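Local structure of putative Phosphoglycerate mutase (Plasmodium falciparum, 3EOZ) at residues S75-A80 with N101-T106. The protein is probably a serine/threonine phosphatase of the histidine phosphatase superfamily, related to phosphoglycerate mutases, this chain being its histidine phosphatase domain. Residues are numbered along the deposited sequence; the frame is centred on the assembly and turned at random.
Sequences SDMIRA and NLNEGT
Ser75 and Leu102 meet at the buried end of this contact, where the two CB atoms lie 4.0 Å apart and the small serine lets the backbones approach closely. Its hydroxyl turns back along its own chain to accept from Met77 N, closing an ST turn that shapes the entry into helix 78-88. Leu102, an apolar residue, also packs on Tyr138 of helix 114-139. Next to this tight patch, Asn103 ties the turn through its amide, whose plane stands 71° from the Asp76 carboxylate: OD1 takes a nearly straight hydrogen bond from Asp76 N (3.0 Å, 168°), while ND2 makes a weak one to Asp76 OD2 at 3.5 Å. An amide suits the place because it accepts and donates from one flat group.

The fold is the α/β histidine phosphatase core; the turn follows strand 68-74, the neighbour of edge strand 95-98, which 101-106 follows. On the more open side, Glu104 meets Arg79 in the first turn of helix 78-88, both against His155. Extended beyond CG, Glu104 reaches across in a salt bridge, OE1 2.6 Å and OE2 2.8 Å from the same Arg79 NH2, the carboxylate nearly perpendicular to the guanidinium (81°). This hold would help fix the guanidinium, whose NH1 makes a salt bridge to a phosphate ion, probably from the crystallisation liquor. The bent selenomethionine Met77 sets CG 3.3 Å from Glu104 OE1, with SE against the Asn103 amide.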
ATOM      1  N   SER B  75      -7.270   2.570  26.307  1.00 48.75           N
ATOM      2  CA  SER B  75      -7.929   1.310  26.673  1.00 49.49           C
ATOM      3  C   SER B  75      -7.613   0.922  28.133  1.00 50.17           C
ATOM      4  O   SER B  75      -6.898   1.630  28.826  1.00 49.61           O
ATOM      5  CB  SER B  75      -7.456   0.199  25.739  1.00 49.22           C
ATOM      6  OG  SER B  75      -6.148  -0.216  26.108  1.00 48.51           O
ATOM      7  N   ASP B  76      -8.136  -0.224  28.566  1.00 51.54           N
ATOM      8  CA  ASP B  76      -7.798  -0.802  29.866  1.00 52.75           C
ATOM      9  C   ASP B  76      -6.377  -1.331  29.939  1.00 54.03           C
ATOM     10  O   ASP B  76      -5.872  -1.525  31.039  1.00 54.76           O
ATOM     11  CB  ASP B  76      -8.714  -1.979  30.190  1.00 52.94           C
ATOM     12  CG  ASP B  76     -10.134  -1.561  30.472  1.00 53.02           C
ATOM     13  OD1 ASP B  76     -10.358  -0.356  30.691  1.00 55.02           O
ATOM     14  OD2 ASP B  76     -11.019  -2.444  30.485  1.00 50.90           O
HETATM   15  N   MSE B  77      -5.734  -1.578  28.796  1.00 55.28           N
HETATM   16  CA  MSE B  77      -4.431  -2.248  28.773  1.00 56.22           C
HETATM   17  C   MSE B  77      -3.366  -1.412  29.432  1.00 56.05           C
HETATM   18  O   MSE B  77      -3.302  -0.189  29.222  1.00 55.70           O
HETATM   19  CB  MSE B  77      -3.965  -2.541  27.353  1.00 57.23           C
HETATM   20  CG  MSE B  77      -4.520  -3.800  26.737  1.00 60.72           C
HETATM   21 SE   MSE B  77      -6.444  -3.837  26.678  1.00 71.94          SE
HETATM   22  CE  MSE B  77      -6.737  -5.398  27.835  1.00 66.01           C
ATOM     23  N   ILE B  78      -2.505  -2.093  30.187  1.00 55.84           N
ATOM     24  CA  ILE B  78      -1.487  -1.439  30.991  1.00 56.06           C
ATOM     25  C   ILE B  78      -0.608  -0.557  30.135  1.00 55.94           C
ATOM     26  O   ILE B  78      -0.426   0.610  30.447  1.00 56.12           O
ATOM     27  CB  ILE B  78      -0.616  -2.467  31.774  1.00 56.43           C
ATOM     28  CG1 ILE B  78      -1.530  -3.403  32.589  1.00 57.24           C
ATOM     29  CG2 ILE B  78       0.400  -1.747  32.663  1.00 55.89           C
ATOM     30  CD1 ILE B  78      -0.977  -3.865  33.940  1.00 58.51           C
ATOM     31  N   ARG B  79      -0.067  -1.119  29.058  1.00 56.12           N
ATOM     32  CA  ARG B  79       0.752  -0.347  28.076  1.00 56.37           C
ATOM     33  C   ARG B  79       0.042   0.857  27.457  1.00 55.76           C
ATOM     34  O   ARG B  79       0.689   1.882  27.171  1.00 55.28           O
ATOM     35  CB  ARG B  79       1.257  -1.246  26.944  1.00 56.63           C
ATOM     36  CG  ARG B  79       0.348  -2.369  26.656  1.00 58.20           C
ATOM     37  CD  ARG B  79       0.557  -3.004  25.310  1.00 60.32           C
ATOM     38  NE  ARG B  79      -0.446  -4.058  25.195  1.00 62.37           N
ATOM     39  CZ  ARG B  79      -0.744  -4.720  24.094  1.00 64.12           C
ATOM     40  NH1 ARG B  79      -0.108  -4.469  22.955  1.00 66.00           N
ATOM     41  NH2 ARG B  79      -1.686  -5.649  24.143  1.00 64.83           N
ATOM     42  N   ALA B  80      -1.269   0.725  27.236  1.00 55.32           N
ATOM     43  CA  ALA B  80      -2.091   1.850  26.780  1.00 55.07           C
ATOM     44  C   ALA B  80      -2.055   2.946  27.831  1.00 54.90           C
ATOM     45  O   ALA B  80      -1.632   4.062  27.548  1.00 54.47           O
ATOM     46  CB  ALA B  80      -3.526   1.405  26.504  1.00 54.73           C
ATOM     47  N   ASN B 101     -14.033   0.302  25.305  1.00 45.07           N
ATOM     48  CA  ASN B 101     -14.313   0.088  23.875  1.00 44.34           C
ATOM     49  C   ASN B 101     -13.066   0.151  22.963  1.00 44.27           C
ATOM     50  O   ASN B 101     -13.091  -0.415  21.869  1.00 43.69           O
ATOM     51  CB  ASN B 101     -15.389   1.062  23.378  1.00 44.03           C
ATOM     52  CG  ASN B 101     -16.783   0.700  23.868  1.00 42.65           C
ATOM     53  OD1 ASN B 101     -17.060  -0.458  24.183  1.00 41.15           O
ATOM     54  ND2 ASN B 101     -17.677   1.677  23.879  1.00 37.11           N
ATOM     55  N   LEU B 102     -11.993   0.812  23.431  1.00 44.28           N
ATOM     56  CA  LEU B 102     -10.689   0.827  22.762  1.00 44.34           C
ATOM     57  C   LEU B 102      -9.843  -0.432  23.004  1.00 45.76           C
ATOM     58  O   LEU B 102      -8.738  -0.545  22.474  1.00 45.60           O
ATOM     59  CB  LEU B 102      -9.871   2.053  23.212  1.00 44.11           C
ATOM     60  CG  LEU B 102     -10.275   3.444  22.721  1.00 42.58           C
ATOM     61  CD1 LEU B 102      -9.445   4.480  23.402  1.00 40.73           C
ATOM     62  CD2 LEU B 102     -10.153   3.588  21.184  1.00 39.36           C
ATOM     63  N   ASN B 103     -10.341  -1.372  23.801  1.00 47.82           N
ATOM     64  CA  ASN B 103      -9.618  -2.623  24.062  1.00 49.46           C
ATOM     65  C   ASN B 103      -9.353  -3.418  22.801  1.00 51.40           C
ATOM     66  O   ASN B 103     -10.260  -3.642  22.001  1.00 52.08           O
ATOM     67  CB  ASN B 103     -10.405  -3.527  25.007  1.00 49.24           C
ATOM     68  CG  ASN B 103     -10.357  -3.060  26.453  1.00 49.58           C
ATOM     69  OD1 ASN B 103      -9.822  -1.992  26.774  1.00 51.61           O
ATOM     70  ND2 ASN B 103     -10.916  -3.868  27.335  1.00 47.86           N
ATOM     71  N   GLU B 104      -8.110  -3.869  22.655  1.00 53.62           N
ATOM     72  CA  GLU B 104      -7.681  -4.727  21.549  1.00 55.34           C
ATOM     73  C   GLU B 104      -8.449  -6.027  21.454  1.00 56.41           C
ATOM     74  O   GLU B 104      -8.585  -6.589  20.367  1.00 57.09           O
ATOM     75  CB  GLU B 104      -6.222  -5.106  21.751  1.00 55.98           C
ATOM     76  CG  GLU B 104      -6.035  -6.056  22.939  1.00 58.32           C
ATOM     77  CD  GLU B 104      -4.657  -5.999  23.528  1.00 62.16           C
ATOM     78  OE1 GLU B 104      -4.103  -4.874  23.611  1.00 64.01           O
ATOM     79  OE2 GLU B 104      -4.138  -7.078  23.921  1.00 64.59           O
ATOM     80  N   GLY B 105      -8.898  -6.543  22.593  1.00 57.57           N
ATOM     81  CA  GLY B 105      -9.599  -7.815  22.620  1.00 58.57           C
ATOM     82  C   GLY B 105      -8.752  -9.000  22.163  1.00 59.34           C
ATOM     83  O   GLY B 105      -7.529  -8.901  21.991  1.00 59.67           O
ATOM     84  N   THR B 106      -9.430 -10.111  21.915  1.00 59.67           N
ATOM     85  CA  THR B 106      -8.787 -11.404  21.876  1.00 59.97           C
ATOM     86  C   THR B 106      -8.548 -11.940  20.460  1.00 60.14           C
ATOM     87  O   THR B 106      -9.441 -11.912  19.606  1.00 60.82           O
ATOM     88  CB  THR B 106      -9.641 -12.405  22.685  1.00 60.31           C
ATOM     89  OG1 THR B 106     -11.030 -12.284  22.305  1.00 59.85           O
ATOM     90  CG2 THR B 106      -9.479 -12.124  24.198  1.00 59.68           C
TER